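Long-range contact in pseudopodium-enriched atypical kinase 1 (Homo sapiens, PDB 6BHC), which belongs to the pseudokinases, has a protein kinase fold with an unusual catalytic cleft and dimerises in a novel way, probably serving in signalling as a scaffold: residues C181-L185 / L350-W355. The protein carries 1 engineered substitution. Numbering follows the deposited sequence.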
loop_
_atom_site.group_PDB
_atom_site.type_symbol
_atom_site.label_atom_id
_atom_site.label_comp_id
_atom_site.label_asym_id
_atom_site.label_seq_id
_atom_site.Cartn_x
_atom_site.Cartn_y
_atom_site.Cartn_z
ATOM N N CYS A 181 7.992 25.223 -6.912
ATOM C CA CYS A 181 8.154 24.846 -5.510
ATOM C C CYS A 181 8.755 23.452 -5.376
ATOM O O CYS A 181 9.570 23.204 -4.479
ATOM C CB CYS A 181 6.811 24.919 -4.782
ATOM S SG CYS A 181 6.149 26.591 -4.573
ATOM N N LEU A 182 8.365 22.527 -6.257
ATOM C CA LEU A 182 8.891 21.167 -6.178
ATOM C C LEU A 182 10.368 21.120 -6.545
ATOM O O LEU A 182 11.140 20.372 -5.933
ATOM C CB LEU A 182 8.079 20.238 -7.078
ATOM C CG LEU A 182 6.762 19.740 -6.482
ATOM C CD1 LEU A 182 5.925 19.032 -7.535
ATOM C CD2 LEU A 182 7.033 18.817 -5.300
ATOM N N LEU A 183 10.784 21.905 -7.542
ATOM C CA LEU A 183 12.202 21.969 -7.878
ATOM C C LEU A 183 12.996 22.657 -6.775
ATOM O O LEU A 183 14.094 22.211 -6.422
ATOM C CB LEU A 183 12.399 22.689 -9.211
ATOM C CG LEU A 183 11.798 22.003 -10.438
ATOM C CD1 LEU A 183 12.169 22.752 -11.710
ATOM C CD2 LEU A 183 12.242 20.549 -10.515
ATOM N N LEU A 184 12.455 23.743 -6.216
ATOM C CA LEU A 184 13.142 24.432 -5.129
ATOM C C LEU A 184 13.251 23.551 -3.893
ATOM O O LEU A 184 14.243 23.635 -3.157
ATOM C CB LEU A 184 12.416 25.736 -4.793
ATOM C CG LEU A 184 12.501 26.863 -5.827
ATOM C CD1 LEU A 184 11.600 28.027 -5.432
ATOM C CD2 LEU A 184 13.938 27.330 -6.000
ATOM N N LEU A 185 12.249 22.704 -3.650
ATOM C CA LEU A 185 12.305 21.789 -2.514
ATOM C C LEU A 185 13.444 20.787 -2.670
ATOM O O LEU A 185 14.146 20.478 -1.701
ATOM C CB LEU A 185 10.969 21.064 -2.362
ATOM C CG LEU A 185 10.841 20.126 -1.163
ATOM C CD1 LEU A 185 11.055 20.900 0.120
ATOM C CD2 LEU A 185 9.486 19.439 -1.157
ATOM N N LEU A 350 8.720 25.763 1.769
ATOM C CA LEU A 350 8.333 25.111 0.522
ATOM C C LEU A 350 7.413 23.926 0.779
ATOM O O LEU A 350 6.443 23.713 0.042
ATOM C CB LEU A 350 9.579 24.673 -0.243
ATOM C CG LEU A 350 10.430 25.812 -0.803
ATOM C CD1 LEU A 350 11.792 25.305 -1.239
ATOM C CD2 LEU A 350 9.712 26.485 -1.962
ATOM N N GLN A 351 7.699 23.141 1.820
ATOM C CA GLN A 351 6.803 22.051 2.189
ATOM C C GLN A 351 5.430 22.579 2.581
ATOM O O GLN A 351 4.403 21.963 2.267
ATOM C CB GLN A 351 7.411 21.240 3.331
ATOM C CG GLN A 351 8.649 20.453 2.943
ATOM C CD GLN A 351 9.403 19.928 4.147
ATOM O OE1 GLN A 351 9.381 20.532 5.220
ATOM N NE2 GLN A 351 10.076 18.795 3.975
ATOM N N CYS A 352 5.389 23.725 3.264
ATOM C CA CYS A 352 4.111 24.296 3.668
ATOM C C CYS A 352 3.315 24.789 2.465
ATOM O O CYS A 352 2.090 24.636 2.421
ATOM C CB CYS A 352 4.328 25.430 4.667
ATOM S SG CYS A 352 2.797 26.222 5.201
ATOM N N LEU A 353 3.990 25.392 1.483
ATOM C CA LEU A 353 3.283 25.862 0.296
ATOM C C LEU A 353 2.750 24.705 -0.539
ATOM O O LEU A 353 1.711 24.841 -1.196
ATOM C CB LEU A 353 4.201 26.746 -0.552
ATOM C CG LEU A 353 4.752 28.018 0.095
ATOM C CD1 LEU A 353 5.619 28.794 -0.889
ATOM C CD2 LEU A 353 3.625 28.892 0.626
ATOM N N LEU A 354 3.436 23.561 -0.523
ATOM C CA LEU A 354 3.025 22.424 -1.338
ATOM C C LEU A 354 1.918 21.617 -0.667
ATOM O O LEU A 354 0.889 21.329 -1.287
ATOM C CB LEU A 354 4.234 21.535 -1.634
ATOM C CG LEU A 354 5.236 22.116 -2.630
ATOM C CD1 LEU A 354 6.569 21.397 -2.531
ATOM C CD2 LEU A 354 4.677 22.020 -4.041
ATOM N N TRP A 355 2.113 21.239 0.596
ATOM C CA TRP A 355 1.139 20.434 1.322
ATOM C C TRP A 355 0.762 20.988 2.685
ATOM O O TRP A 355 -0.322 20.653 3.181
ATOM C CB TRP A 355 1.661 19.005 1.525
ATOM C CG TRP A 355 2.266 18.408 0.302
ATOM C CD1 TRP A 355 1.604 17.847 -0.750
ATOM C CD2 TRP A 355 3.662 18.304 0.004
ATOM N NE1 TRP A 355 2.504 17.403 -1.690
ATOM C CE2 TRP A 355 3.773 17.671 -1.250
ATOM C CE3 TRP A 355 4.828 18.688 0.672
ATOM C CZ2 TRP A 355 5.003 17.414 -1.849
ATOM C CZ3 TRP A 355 6.050 18.431 0.076
ATOM C CH2 TRP A 355 6.128 17.800 -1.171
#
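How two helical segments far apart in sequence can share a buried seam through apolar contacts, without any hydrogen bond from one segment to the other, is well illustrated by 181-185 and 350-355. Their axes run close to antiparallel, at 151°, and approach to 9.6 Å; the closest CA atoms are those of Leu185 and Leu350, 6.0 Å apart, which places the start of 350-355 nearest the first helix. The second helix finishes at Leu354, although Trp355 N still donates to Gln351 O at 2.9 Å.

Where the backbones are nearest, Leu350 lies against the first helix itself: its CD1 is 3.5 Å from Leu184 C and 3.6 Å from Leu185 N, while its CD2 is 4.1 Å from Cys181 O. One turn on, Leu354 CD2 meets Cys181 CB at 3.7 Å, and its CD1 reaches both Leu182 CD2 and Leu185 CD2 at 3.8 Å.

In kinase terms, helix 173-194 is the αE helix of the C-lobe, leading towards the segment equivalent to the catalytic loop, and helix 343-354 corresponds to αI, the last helix of the canonical fold. Leu325 of helix 322-332 touches Cys181, Leu184 and Leu350, extending the seam into the lobe's core.

Beyond the helix end, the Trp355 indole folds back towards αE. Leu185 CD2 approaches its ring edge, 3.7 Å from CH2, and Leu182 CD2 sits 4.2 Å from CZ2. Leu410 and Tyr414 of helix 406-417 also touch this indole, joining the C-terminal helices to the kinase lobe, and Arg178 of αE, outside the two segments, hydrogen-bonds Leu354 O at the helix terminus.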